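Local coordinates for ESAT-6-like protein SAG1039 (Streptococcus agalactiae serogroup V, PDB 3GWK) that is a homodimeric WXG100-family protein, probably a small helical-hairpin substrate or partner of an ESX-like (type VII) secretion system, at residues 12-17 with 81-86. Residues are numbered along the deposited sequence; the frame is centred on the assembly and turned at random.
Sequences ELRSSA and VADIIE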
# COMPACT_ATOMS: atom_id res chain seq x y z
N GLU A 12 15.52 -14.19 -13.26
CA GLU A 12 14.17 -14.25 -12.78
C GLU A 12 14.04 -13.67 -11.38
O GLU A 12 13.09 -12.97 -11.07
CB GLU A 12 13.62 -15.65 -12.80
CG GLU A 12 13.35 -16.15 -14.23
CD GLU A 12 12.92 -17.61 -14.29
OE1 GLU A 12 13.54 -18.42 -13.57
OE2 GLU A 12 12.03 -17.92 -15.09
N LEU A 13 15.01 -13.99 -10.50
CA LEU A 13 15.02 -13.45 -9.17
C LEU A 13 15.07 -11.90 -9.22
O LEU A 13 14.36 -11.23 -8.50
CB LEU A 13 16.20 -14.00 -8.39
CG LEU A 13 16.09 -15.45 -7.99
CD1 LEU A 13 17.43 -16.05 -7.61
CD2 LEU A 13 15.14 -15.62 -6.89
N ARG A 14 15.89 -11.33 -10.11
CA ARG A 14 16.01 -9.89 -10.25
C ARG A 14 14.72 -9.27 -10.78
O ARG A 14 14.29 -8.21 -10.33
CB ARG A 14 17.22 -9.57 -11.14
CG ARG A 14 18.52 -9.86 -10.40
CD ARG A 14 19.69 -9.85 -11.36
NE ARG A 14 20.92 -10.13 -10.60
CZ ARG A 14 21.93 -10.83 -11.08
NH1 ARG A 14 21.92 -11.27 -12.32
NH2 ARG A 14 22.95 -11.09 -10.27
N SER A 15 14.06 -9.96 -11.71
CA SER A 15 12.82 -9.40 -12.25
C SER A 15 11.72 -9.41 -11.16
O SER A 15 10.96 -8.45 -11.01
CB SER A 15 12.36 -10.31 -13.36
OG SER A 15 13.21 -10.13 -14.45
N SER A 16 11.66 -10.47 -10.34
CA SER A 16 10.73 -10.50 -9.23
C SER A 16 11.05 -9.44 -8.24
O SER A 16 10.15 -8.71 -7.81
CB SER A 16 10.72 -11.89 -8.61
OG SER A 16 10.15 -12.87 -9.44
N ALA A 17 12.34 -9.27 -7.90
CA ALA A 17 12.75 -8.27 -6.94
C ALA A 17 12.24 -6.89 -7.29
O ALA A 17 11.81 -6.13 -6.46
CB ALA A 17 14.30 -8.26 -6.81
N VAL A 81 20.50 -13.06 -3.22
CA VAL A 81 20.49 -14.47 -3.61
C VAL A 81 20.87 -14.59 -5.11
O VAL A 81 21.66 -15.44 -5.44
CB VAL A 81 19.19 -15.12 -3.24
CG1 VAL A 81 19.05 -16.49 -3.86
CG2 VAL A 81 19.03 -15.18 -1.75
N ALA A 82 20.30 -13.73 -5.95
CA ALA A 82 20.62 -13.76 -7.35
C ALA A 82 22.13 -13.60 -7.57
O ALA A 82 22.75 -14.32 -8.34
CB ALA A 82 19.89 -12.68 -8.12
N ASP A 83 22.75 -12.64 -6.84
CA ASP A 83 24.19 -12.43 -7.01
C ASP A 83 24.98 -13.64 -6.58
O ASP A 83 25.96 -14.06 -7.20
CB ASP A 83 24.66 -11.24 -6.17
CG ASP A 83 24.36 -9.89 -6.79
OD1 ASP A 83 24.00 -9.86 -7.96
OD2 ASP A 83 24.48 -8.89 -6.09
N ILE A 84 24.57 -14.26 -5.47
CA ILE A 84 25.29 -15.47 -4.98
C ILE A 84 25.17 -16.61 -5.98
O ILE A 84 26.16 -17.32 -6.26
CB ILE A 84 24.78 -15.89 -3.60
CG1 ILE A 84 25.17 -14.83 -2.54
CG2 ILE A 84 25.31 -17.23 -3.21
CD1 ILE A 84 24.36 -14.90 -1.27
N ILE A 85 23.99 -16.80 -6.53
CA ILE A 85 23.81 -17.87 -7.50
C ILE A 85 24.63 -17.56 -8.77
O ILE A 85 25.31 -18.47 -9.31
CB ILE A 85 22.34 -18.11 -7.84
CG1 ILE A 85 21.63 -18.60 -6.59
CG2 ILE A 85 22.18 -19.07 -8.99
CD1 ILE A 85 20.11 -18.76 -6.74
N GLU A 86 24.56 -16.35 -9.29
CA GLU A 86 25.32 -16.01 -10.49
C GLU A 86 26.82 -16.24 -10.29
O GLU A 86 27.50 -16.81 -11.17
CB GLU A 86 25.06 -14.58 -10.83
CG GLU A 86 25.74 -14.10 -12.07
CD GLU A 86 25.12 -12.75 -12.44
OE1 GLU A 86 25.37 -11.86 -11.67
OE2 GLU A 86 24.19 -12.71 -13.31
O HOH W 1 21.19 -9.09 -8.00
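R14 reaches across from one arm of a helical hairpin to two acids one turn apart on the other, D83 and E86, and so illustrates how a long basic side chain can tie antiparallel helices together at their partly exposed margin. Its chain stays extended from CG to NE, carrying NE toward helix 51-95. The guanidinium then holds E86 end-on, one nitrogen to each oxygen. The bond from R14 NH1 to E86 OE2 is 2.9 Å long and almost straight (177°), on the syn side of the carboxylate; the guanidinium and carboxylate planes are turned 44° apart, and R14 NH2 reaches E86 OE1 from above the carboxylate plane. The same R14 NH2 also bonds D83 OD1 at 2.8 Å, nearly along the C-O axis. A water completes the ring of polar partners, accepting from R14 NE at 2.8 Å and donating to D83 OD1. All three guanidinium nitrogens are thus engaged, which should favour the charged forms of the three side chains.

Apolar contacts lie beneath this network. The methyl of A82 sits over one face of the guanidinium, its CB 3.7 Å from R14 NE, and also meets L13, CB to CB at 3.9 Å. From L13, CD1 extends to CD1 of I85, 3.9 Å away, the two side chains crossing at about a right angle, and more loosely to V81 CG1.

L78 of helix 51-95, with L8 and I6 in the loop before helix 10-44, extends this apolar layer; A82 and I85 also touch P10. The contact joins the start of helix 10-44 to the C-terminal part of helix 51-95, their local axes 9.6 Å apart and antiparallel at 169°, within the hairpin whose pairing makes the dimer's four-helix bundle; S16, two residues on from R14, hydrogen-bonds through OG to E37 of the second subunit.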